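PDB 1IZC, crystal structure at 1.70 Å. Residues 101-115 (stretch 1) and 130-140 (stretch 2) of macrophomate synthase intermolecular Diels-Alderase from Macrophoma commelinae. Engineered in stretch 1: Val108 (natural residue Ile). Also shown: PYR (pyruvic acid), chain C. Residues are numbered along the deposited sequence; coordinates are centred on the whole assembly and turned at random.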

ATOM      1  N   ARG A 101     -16.216   6.788  14.378  1.00  9.36           N
ATOM      2  CA  ARG A 101     -17.227   7.693  13.848  1.00  8.94           C
ATOM      3  C   ARG A 101     -17.221   7.413  12.357  1.00 13.50           C
ATOM      4  O   ARG A 101     -16.208   7.593  11.675  1.00 11.82           O
ATOM      5  N   VAL A 102     -18.361   6.976  11.849  1.00  8.51           N
ATOM      6  CA  VAL A 102     -18.479   6.605  10.460  1.00  9.47           C
ATOM      7  C   VAL A 102     -19.156   7.654   9.605  1.00 10.65           C
ATOM      8  O   VAL A 102     -19.791   8.561  10.120  1.00 13.09           O
ATOM      9  N   PRO A 103     -18.982   7.560   8.279  1.00 10.95           N
ATOM     10  CA  PRO A 103     -19.635   8.524   7.385  1.00  9.28           C
ATOM     11  C   PRO A 103     -21.125   8.199   7.578  1.00 10.96           C
ATOM     12  O   PRO A 103     -21.484   7.031   7.699  1.00 13.53           O
ATOM     13  N   LYS A 104     -21.996   9.203   7.579  1.00 13.67           N
ATOM     14  CA  LYS A 104     -23.411   8.946   7.822  1.00 14.92           C
ATOM     15  C   LYS A 104     -24.154   7.925   6.946  1.00 16.79           C
ATOM     16  O   LYS A 104     -25.080   7.252   7.427  1.00 17.12           O
ATOM     17  N   HIS A 105     -23.776   7.786   5.679  1.00 15.08           N
ATOM     18  CA  HIS A 105     -24.483   6.847   4.804  1.00 17.84           C
ATOM     19  C   HIS A 105     -23.628   5.743   4.192  1.00 18.75           C
ATOM     20  O   HIS A 105     -24.053   5.088   3.245  1.00 23.34           O
ATOM     21  N   ASP A 106     -22.450   5.503   4.743  1.00 14.13           N
ATOM     22  CA  ASP A 106     -21.581   4.494   4.150  1.00 14.15           C
ATOM     23  C   ASP A 106     -21.668   3.135   4.834  1.00 15.30           C
ATOM     24  O   ASP A 106     -21.062   2.923   5.884  1.00 12.87           O
ATOM     25  N   GLU A 107     -22.412   2.211   4.226  1.00 13.38           N
ATOM     26  CA  GLU A 107     -22.590   0.884   4.800  1.00 14.18           C
ATOM     27  C   GLU A 107     -21.297   0.082   4.904  1.00 14.31           C
ATOM     28  O   GLU A 107     -21.122  -0.687   5.852  1.00 13.17           O
ATOM     29  N   VAL A 108     -20.388   0.271   3.953  1.00 12.68           N
ATOM     30  CA  VAL A 108     -19.134  -0.479   3.962  1.00 12.10           C
ATOM     31  C   VAL A 108     -18.236  -0.023   5.107  1.00 10.95           C
ATOM     32  O   VAL A 108     -17.599  -0.844   5.769  1.00 11.75           O
ATOM     33  N   SER A 109     -18.187   1.279   5.365  1.00  9.54           N
ATOM     34  CA  SER A 109     -17.359   1.750   6.482  1.00  9.56           C
ATOM     35  C   SER A 109     -17.906   1.139   7.775  1.00  8.93           C
ATOM     36  O   SER A 109     -17.157   0.700   8.643  1.00  7.11           O
ATOM     37  N   LEU A 110     -19.230   1.112   7.893  1.00  9.18           N
ATOM     38  CA  LEU A 110     -19.871   0.579   9.087  1.00  9.78           C
ATOM     39  C   LEU A 110     -19.609  -0.908   9.274  1.00 10.49           C
ATOM     40  O   LEU A 110     -19.211  -1.329  10.351  1.00  8.10           O
ATOM     41  N   SER A 111     -19.825  -1.706   8.229  1.00  9.61           N
ATOM     42  CA  SER A 111     -19.604  -3.142   8.378  1.00 11.32           C
ATOM     43  C   SER A 111     -18.130  -3.439   8.614  1.00  9.54           C
ATOM     44  O   SER A 111     -17.793  -4.352   9.361  1.00  8.82           O
ATOM     45  N   THR A 112     -17.250  -2.652   8.004  1.00  7.62           N
ATOM     46  CA  THR A 112     -15.818  -2.861   8.198  1.00  8.97           C
ATOM     47  C   THR A 112     -15.455  -2.591   9.657  1.00  8.77           C
ATOM     48  O   THR A 112     -14.735  -3.373  10.293  1.00  6.73           O
ATOM     49  N   ALA A 113     -15.958  -1.482  10.196  1.00  8.01           N
ATOM     50  CA  ALA A 113     -15.664  -1.126  11.576  1.00  7.60           C
ATOM     51  C   ALA A 113     -16.177  -2.202  12.520  1.00  7.90           C
ATOM     52  O   ALA A 113     -15.472  -2.627  13.428  1.00  7.69           O
ATOM     53  N   LEU A 114     -17.402  -2.671  12.301  1.00  7.24           N
ATOM     54  CA  LEU A 114     -17.948  -3.697  13.189  1.00  7.88           C
ATOM     55  C   LEU A 114     -17.225  -5.042  13.046  1.00  7.31           C
ATOM     56  O   LEU A 114     -16.827  -5.655  14.051  1.00 10.40           O
ATOM     57  N   ASP A 115     -17.050  -5.492  11.809  1.00  8.69           N
ATOM     58  CA  ASP A 115     -16.381  -6.776  11.550  1.00  9.89           C
ATOM     59  C   ASP A 115     -14.965  -6.789  12.148  1.00 10.76           C
ATOM     60  O   ASP A 115     -14.482  -7.843  12.566  1.00 10.02           O
ATOM     61  N   GLU A 130     -35.469   8.172  13.091  1.00 15.11           N
ATOM     62  CA  GLU A 130     -35.412   7.225  11.976  1.00 14.23           C
ATOM     63  C   GLU A 130     -33.980   7.000  11.495  1.00 14.70           C
ATOM     64  O   GLU A 130     -33.611   5.877  11.138  1.00 17.11           O
ATOM     65  N   GLU A 131     -33.175   8.057  11.468  1.00 13.60           N
ATOM     66  CA  GLU A 131     -31.787   7.902  11.015  1.00 13.14           C
ATOM     67  C   GLU A 131     -31.033   6.966  11.951  1.00 13.44           C
ATOM     68  O   GLU A 131     -30.206   6.166  11.515  1.00 12.72           O
ATOM     69  N   VAL A 132     -31.316   7.078  13.245  1.00 12.14           N
ATOM     70  CA  VAL A 132     -30.653   6.227  14.217  1.00 13.80           C
ATOM     71  C   VAL A 132     -31.123   4.782  14.058  1.00 12.15           C
ATOM     72  O   VAL A 132     -30.327   3.851  14.145  1.00 13.68           O
ATOM     73  N   ARG A 133     -32.411   4.582  13.814  1.00 13.48           N
ATOM     74  CA  ARG A 133     -32.901   3.220  13.660  1.00 15.45           C
ATOM     75  C   ARG A 133     -32.353   2.518  12.420  1.00 14.21           C
ATOM     76  O   ARG A 133     -32.302   1.291  12.374  1.00 15.83           O
ATOM     77  N   GLU A 134     -31.924   3.286  11.422  1.00 15.14           N
ATOM     78  CA  GLU A 134     -31.332   2.668  10.242  1.00 14.92           C
ATOM     79  C   GLU A 134     -29.995   2.071  10.664  1.00 13.66           C
ATOM     80  O   GLU A 134     -29.587   1.018  10.163  1.00 12.76           O
ATOM     81  N   PHE A 135     -29.310   2.732  11.598  1.00 13.45           N
ATOM     82  CA  PHE A 135     -28.040   2.196  12.077  1.00 13.60           C
ATOM     83  C   PHE A 135     -28.287   0.994  12.974  1.00 12.44           C
ATOM     84  O   PHE A 135     -27.527   0.031  12.962  1.00 13.75           O
ATOM     85  N   VAL A 136     -29.352   1.034  13.763  1.00 10.60           N
ATOM     86  CA  VAL A 136     -29.631  -0.118  14.606  1.00 11.61           C
ATOM     87  C   VAL A 136     -29.804  -1.350  13.710  1.00 11.84           C
ATOM     88  O   VAL A 136     -29.265  -2.422  14.001  1.00 13.53           O
ATOM     89  N   LYS A 137     -30.528  -1.196  12.603  1.00 12.54           N
ATOM     90  CA  LYS A 137     -30.747  -2.325  11.696  1.00 12.09           C
ATOM     91  C   LYS A 137     -29.448  -2.924  11.169  1.00 12.88           C
ATOM     92  O   LYS A 137     -29.315  -4.145  11.075  1.00 14.28           O
ATOM     93  N   GLU A 138     -28.487  -2.068  10.830  1.00 12.74           N
ATOM     94  CA  GLU A 138     -27.222  -2.546  10.278  1.00 12.82           C
ATOM     95  C   GLU A 138     -26.172  -2.956  11.305  1.00 11.45           C
ATOM     96  O   GLU A 138     -25.237  -3.694  10.981  1.00 12.99           O
ATOM     97  N   MET A 139     -26.327  -2.486  12.536  1.00 11.52           N
ATOM     98  CA  MET A 139     -25.351  -2.752  13.590  1.00 10.24           C
ATOM     99  C   MET A 139     -25.554  -3.987  14.438  1.00 11.88           C
ATOM    100  O   MET A 139     -24.611  -4.508  15.041  1.00 10.68           O
ATOM    101  N   TYR A 140     -26.786  -4.459  14.504  1.00 10.67           N
ATOM    102  CA  TYR A 140     -27.068  -5.598  15.351  1.00 10.58           C
ATOM    103  C   TYR A 140     -27.721  -6.732  14.602  1.00  9.52           C
ATOM    104  O   TYR A 140     -28.482  -6.512  13.658  1.00 10.77           O
TER

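Residues 130-139 of stretch 2 are helical and lie against the loop and helix of stretch 1, the two helix axes coming within 10.8 Å at 49°, and the helix meets its partner along one face. Glu130 lies beyond reach, so the contact begins at Glu131. Its CA-to-CB bond points toward stretch 1, and its side chain (chi1 m, chi2 t) places Glu131 OE2 2.6 Å from Lys104 NZ in a salt bridge. Lys104 leaves its backbone sideways, but extended, all four chi angles t, it meets the Glu131 side chain between CA atoms 9.0 Å apart.

Val132, Arg133 and Glu134 make no contact across the interface; Glu134 OE2 instead pairs with Lys137 NZ at 2.7 Å, a salt bridge one helical turn along.

Phe135 (chi1 m) has the most area covered of any residue in the contact. It too starts sideways, yet its ring reaches into stretch 1. Phe135 CE2 lies 3.6 Å from Val102 CG2 (chi1 m), and Phe135 CD2 lies 3.9 Å from Leu110 CD2, while Lys104 O sits at the ring edge, 3.3 Å from Phe135 CZ. A flat, apolar ring suits this place, offering an apolar surface to Val102 and Leu110 and presenting its weakly positive edge to a carbonyl oxygen.

Val136 and Lys137 fall out of reach, and Glu138 (chi1 m, chi2 m) returns toward stretch 1. Glu138 CB packs 3.6 Å from Leu110 CD2 (chi1 t, chi2 p), leaving the carboxylate near that of Glu107: the two OE2 atoms, Glu107 and Glu138, are 4.5 Å apart. A water bridges the two carboxylates, donating to Glu138 OE1 at 2.7 Å and, weakly, to Glu107 OE1 at 3.2 Å.

Met139 (m, t, p) closes the apolar row; its CA-to-CB bond sideways, Met139 sets its unbranched CG 3.9 Å from Leu110 CD1 and 4.1 Å from Leu114 CD1 (Leu114 chi1 m, chi2 t). Tyr140 turns away.

Outside the interface, Arg101 NH1 donates to pyruvate O3 at 2.6 Å.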

ATOM      1  CB  ARG A 101     -16.917   9.167  14.063  1.00 10.78           C
ATOM      2  CG  ARG A 101     -17.871   9.965  13.185  1.00 13.34           C
ATOM      3  CD  ARG A 101     -17.894  11.391  13.474  1.00 16.41           C
ATOM      4  NE  ARG A 101     -16.679  12.080  13.060  1.00 13.51           N
ATOM      5  CZ  ARG A 101     -16.492  13.362  13.317  1.00 14.82           C
ATOM      6  NH1 ARG A 101     -17.438  14.027  13.968  1.00 13.43           N
ATOM      7  NH2 ARG A 101     -15.373  13.974  12.951  1.00 13.98           N
ATOM      8  CB  VAL A 102     -19.309   5.305  10.327  1.00 13.40           C
ATOM      9  CG1 VAL A 102     -18.636   4.172  11.093  1.00 11.18           C
ATOM     10  CG2 VAL A 102     -20.726   5.534  10.872  1.00 15.70           C
ATOM     11  CB  PRO A 103     -19.147   8.104   5.998  1.00 10.15           C
ATOM     12  CG  PRO A 103     -17.833   7.415   6.269  1.00 10.03           C
ATOM     13  CD  PRO A 103     -18.090   6.649   7.540  1.00 11.43           C
ATOM     14  CB  LYS A 104     -24.183  10.266   7.808  1.00 15.74           C
ATOM     15  CG  LYS A 104     -25.578  10.113   8.400  1.00 21.74           C
ATOM     16  CD  LYS A 104     -26.336  11.418   8.345  1.00 30.28           C
ATOM     17  CE  LYS A 104     -27.508  11.416   9.310  1.00 26.96           C
ATOM     18  NZ  LYS A 104     -28.302  12.658   9.049  1.00 28.18           N
ATOM     19  CB  HIS A 105     -25.171   7.609   3.662  1.00 18.34           C
ATOM     20  CG  HIS A 105     -26.182   8.608   4.129  1.00 21.47           C
ATOM     21  ND1 HIS A 105     -27.261   8.260   4.913  1.00 30.17           N
ATOM     22  CD2 HIS A 105     -26.261   9.947   3.952  1.00 23.88           C
ATOM     23  CE1 HIS A 105     -27.960   9.345   5.201  1.00 25.57           C
ATOM     24  NE2 HIS A 105     -27.374  10.381   4.632  1.00 29.38           N
ATOM     25  CB  ASP A 106     -20.136   4.990   4.172  1.00 14.76           C
ATOM     26  CG  ASP A 106     -19.250   4.191   3.249  1.00 27.21           C
ATOM     27  OD1 ASP A 106     -18.991   4.643   2.112  1.00 37.17           O
ATOM     28  OD2 ASP A 106     -18.837   3.093   3.648  1.00 29.18           O
ATOM     29  CB  GLU A 107     -23.636   0.091   3.993  1.00 18.75           C
ATOM     30  CG  GLU A 107     -25.018   0.753   4.007  1.00 28.00           C
ATOM     31  CD  GLU A 107     -26.132  -0.136   3.461  1.00 28.30           C
ATOM     32  OE1 GLU A 107     -25.837  -1.149   2.799  1.00 28.60           O
ATOM     33  OE2 GLU A 107     -27.313   0.195   3.687  1.00 35.00           O
ATOM     34  CB  VAL A 108     -18.389  -0.340   2.612  1.00 14.07           C
ATOM     35  CG1 VAL A 108     -17.029  -1.034   2.688  1.00 15.18           C
ATOM     36  CG2 VAL A 108     -19.225  -0.978   1.495  1.00 17.81           C
ATOM     37  CB  SER A 109     -17.405   3.280   6.597  1.00 13.78           C
ATOM     38  OG  SER A 109     -16.793   3.916   5.485  1.00 18.39           O
ATOM     39  CB  LEU A 110     -21.380   0.819   9.034  1.00 12.41           C
ATOM     40  CG  LEU A 110     -22.174   0.239  10.211  1.00  8.66           C
ATOM     41  CD1 LEU A 110     -21.741   0.914  11.524  1.00  8.90           C
ATOM     42  CD2 LEU A 110     -23.663   0.471   9.953  1.00 10.26           C
ATOM     43  CB  SER A 111     -20.120  -3.911   7.157  1.00 12.89           C
ATOM     44  OG  SER A 111     -19.365  -3.613   6.009  1.00 15.23           O
ATOM     45  CB  THR A 112     -15.000  -1.911   7.298  1.00 10.53           C
ATOM     46  OG1 THR A 112     -15.259  -2.223   5.919  1.00 11.09           O
ATOM     47  CG2 THR A 112     -13.497  -2.046   7.596  1.00  8.24           C
ATOM     48  CB  ALA A 113     -16.294   0.223  11.926  1.00  6.60           C
ATOM     49  CB  LEU A 114     -19.441  -3.890  12.911  1.00  8.38           C
ATOM     50  CG  LEU A 114     -20.351  -2.688  13.206  1.00  9.23           C
ATOM     51  CD1 LEU A 114     -21.728  -2.967  12.601  1.00 12.04           C
ATOM     52  CD2 LEU A 114     -20.446  -2.430  14.706  1.00 16.44           C
ATOM     53  CB  ASP A 115     -16.288  -7.082  10.039  1.00 15.31           C
ATOM     54  CG  ASP A 115     -17.627  -7.515   9.411  1.00 21.85           C
ATOM     55  OD1 ASP A 115     -18.579  -7.825  10.156  1.00 18.81           O
ATOM     56  OD2 ASP A 115     -17.713  -7.556   8.151  1.00 22.18           O
ATOM     57  CB  GLU A 130     -36.255   7.708  10.785  1.00 19.17           C
ATOM     58  CG  GLU A 130     -37.775   7.698  11.001  1.00 23.66           C
ATOM     59  CD  GLU A 130     -38.273   8.788  11.948  1.00 26.95           C
ATOM     60  OE1 GLU A 130     -37.579   9.807  12.130  1.00 19.80           O
ATOM     61  OE2 GLU A 130     -39.387   8.634  12.502  1.00 30.71           O
ATOM     62  CB  GLU A 131     -31.067   9.254  10.975  1.00 14.77           C
ATOM     63  CG  GLU A 131     -31.657  10.209   9.955  1.00 19.26           C
ATOM     64  CD  GLU A 131     -31.048  11.589  10.015  1.00 25.62           C
ATOM     65  OE1 GLU A 131     -30.720  12.059  11.120  1.00 22.04           O
ATOM     66  OE2 GLU A 131     -30.910  12.213   8.943  1.00 30.65           O
ATOM     67  CB  VAL A 132     -30.925   6.712  15.658  1.00 11.54           C
ATOM     68  CG1 VAL A 132     -30.244   5.785  16.656  1.00 12.21           C
ATOM     69  CG2 VAL A 132     -30.416   8.144  15.828  1.00 10.68           C
ATOM     70  CB  ARG A 133     -34.434   3.197  13.716  1.00 13.91           C
ATOM     71  CG  ARG A 133     -34.887   3.615  15.110  1.00 18.98           C
ATOM     72  CD  ARG A 133     -36.314   3.268  15.485  1.00 26.00           C
ATOM     73  NE  ARG A 133     -36.430   3.434  16.933  1.00 31.48           N
ATOM     74  CZ  ARG A 133     -37.196   4.334  17.541  1.00 33.20           C
ATOM     75  NH1 ARG A 133     -37.954   5.161  16.830  1.00 29.50           N
ATOM     76  NH2 ARG A 133     -37.154   4.445  18.867  1.00 25.72           N
ATOM     77  CB  GLU A 134     -31.139   3.691   9.121  1.00 19.10           C
ATOM     78  CG  GLU A 134     -32.434   4.028   8.403  1.00 24.25           C
ATOM     79  CD  GLU A 134     -33.153   2.781   7.884  1.00 31.54           C
ATOM     80  OE1 GLU A 134     -32.565   2.037   7.065  1.00 26.82           O
ATOM     81  OE2 GLU A 134     -34.306   2.544   8.304  1.00 33.75           O
ATOM     82  CB  PHE A 135     -27.216   3.251  12.836  1.00 12.95           C
ATOM     83  CG  PHE A 135     -26.309   4.052  11.941  1.00 12.63           C
ATOM     84  CD1 PHE A 135     -26.803   5.144  11.224  1.00 11.51           C
ATOM     85  CD2 PHE A 135     -24.989   3.662  11.748  1.00 15.70           C
ATOM     86  CE1 PHE A 135     -25.991   5.829  10.317  1.00  9.75           C
ATOM     87  CE2 PHE A 135     -24.165   4.345  10.841  1.00 14.50           C
ATOM     88  CZ  PHE A 135     -24.663   5.420  10.127  1.00 12.39           C
ATOM     89  CB  VAL A 136     -30.895   0.111  15.445  1.00 11.21           C
ATOM     90  CG1 VAL A 136     -31.254  -1.156  16.233  1.00 12.54           C
ATOM     91  CG2 VAL A 136     -30.660   1.266  16.394  1.00 13.09           C
ATOM     92  CB  LYS A 137     -31.610  -1.908  10.493  1.00 16.79           C
ATOM     93  CG  LYS A 137     -33.041  -1.512  10.828  1.00 19.99           C
ATOM     94  CD  LYS A 137     -33.754  -1.020   9.568  1.00 26.98           C
ATOM     95  CE  LYS A 137     -35.140  -0.459   9.880  1.00 28.90           C
ATOM     96  NZ  LYS A 137     -35.723   0.225   8.681  1.00 28.11           N
ATOM     97  CB  GLU A 138     -26.616  -1.473   9.367  1.00 17.32           C
ATOM     98  CG  GLU A 138     -27.450  -1.137   8.136  1.00 25.78           C
ATOM     99  CD  GLU A 138     -27.713  -2.356   7.270  1.00 38.01           C
ATOM    100  OE1 GLU A 138     -26.754  -3.117   7.006  1.00 47.26           O
ATOM    101  OE2 GLU A 138     -28.874  -2.554   6.852  1.00 42.74           O
ATOM    102  CB  MET A 139     -25.279  -1.553  14.528  1.00 10.18           C
ATOM    103  CG  MET A 139     -24.542  -0.358  13.960  1.00 11.32           C
ATOM    104  SD  MET A 139     -24.555   1.063  15.066  1.00 10.38           S
ATOM    105  CE  MET A 139     -23.607   0.389  16.491  1.00  8.19           C
ATOM    106  CB  TYR A 140     -27.964  -5.162  16.521  1.00  9.99           C
ATOM    107  CG  TYR A 140     -27.356  -4.064  17.374  1.00 12.28           C
ATOM    108  CD1 TYR A 140     -27.610  -2.718  17.104  1.00 10.27           C
ATOM    109  CD2 TYR A 140     -26.500  -4.375  18.431  1.00 11.66           C
ATOM    110  CE1 TYR A 140     -27.022  -1.702  17.868  1.00 10.95           C
ATOM    111  CE2 TYR A 140     -25.902  -3.372  19.196  1.00 12.84           C
ATOM    112  CZ  TYR A 140     -26.168  -2.038  18.911  1.00 10.39           C
ATOM    113  OH  TYR A 140     -25.562  -1.057  19.674  1.00 10.05           O
TER
HETATM  114  C   PYR C2001     -17.973  18.843  15.011  1.00 27.01           C
HETATM  115  O   PYR C2001     -18.566  19.110  13.948  1.00 18.57           O
HETATM  116  OXT PYR C2001     -17.631  19.693  15.869  1.00 26.17           O
HETATM  117  CA  PYR C2001     -17.700  17.367  15.173  1.00 18.39           C
HETATM  118  O3  PYR C2001     -18.021  16.505  14.339  1.00 19.67           O
HETATM  119  CB  PYR C2001     -17.015  17.015  16.428  1.00 17.63           C
HETATM  120  O   HOH W   1     -24.806  -3.067   5.128  1.00 39.45           O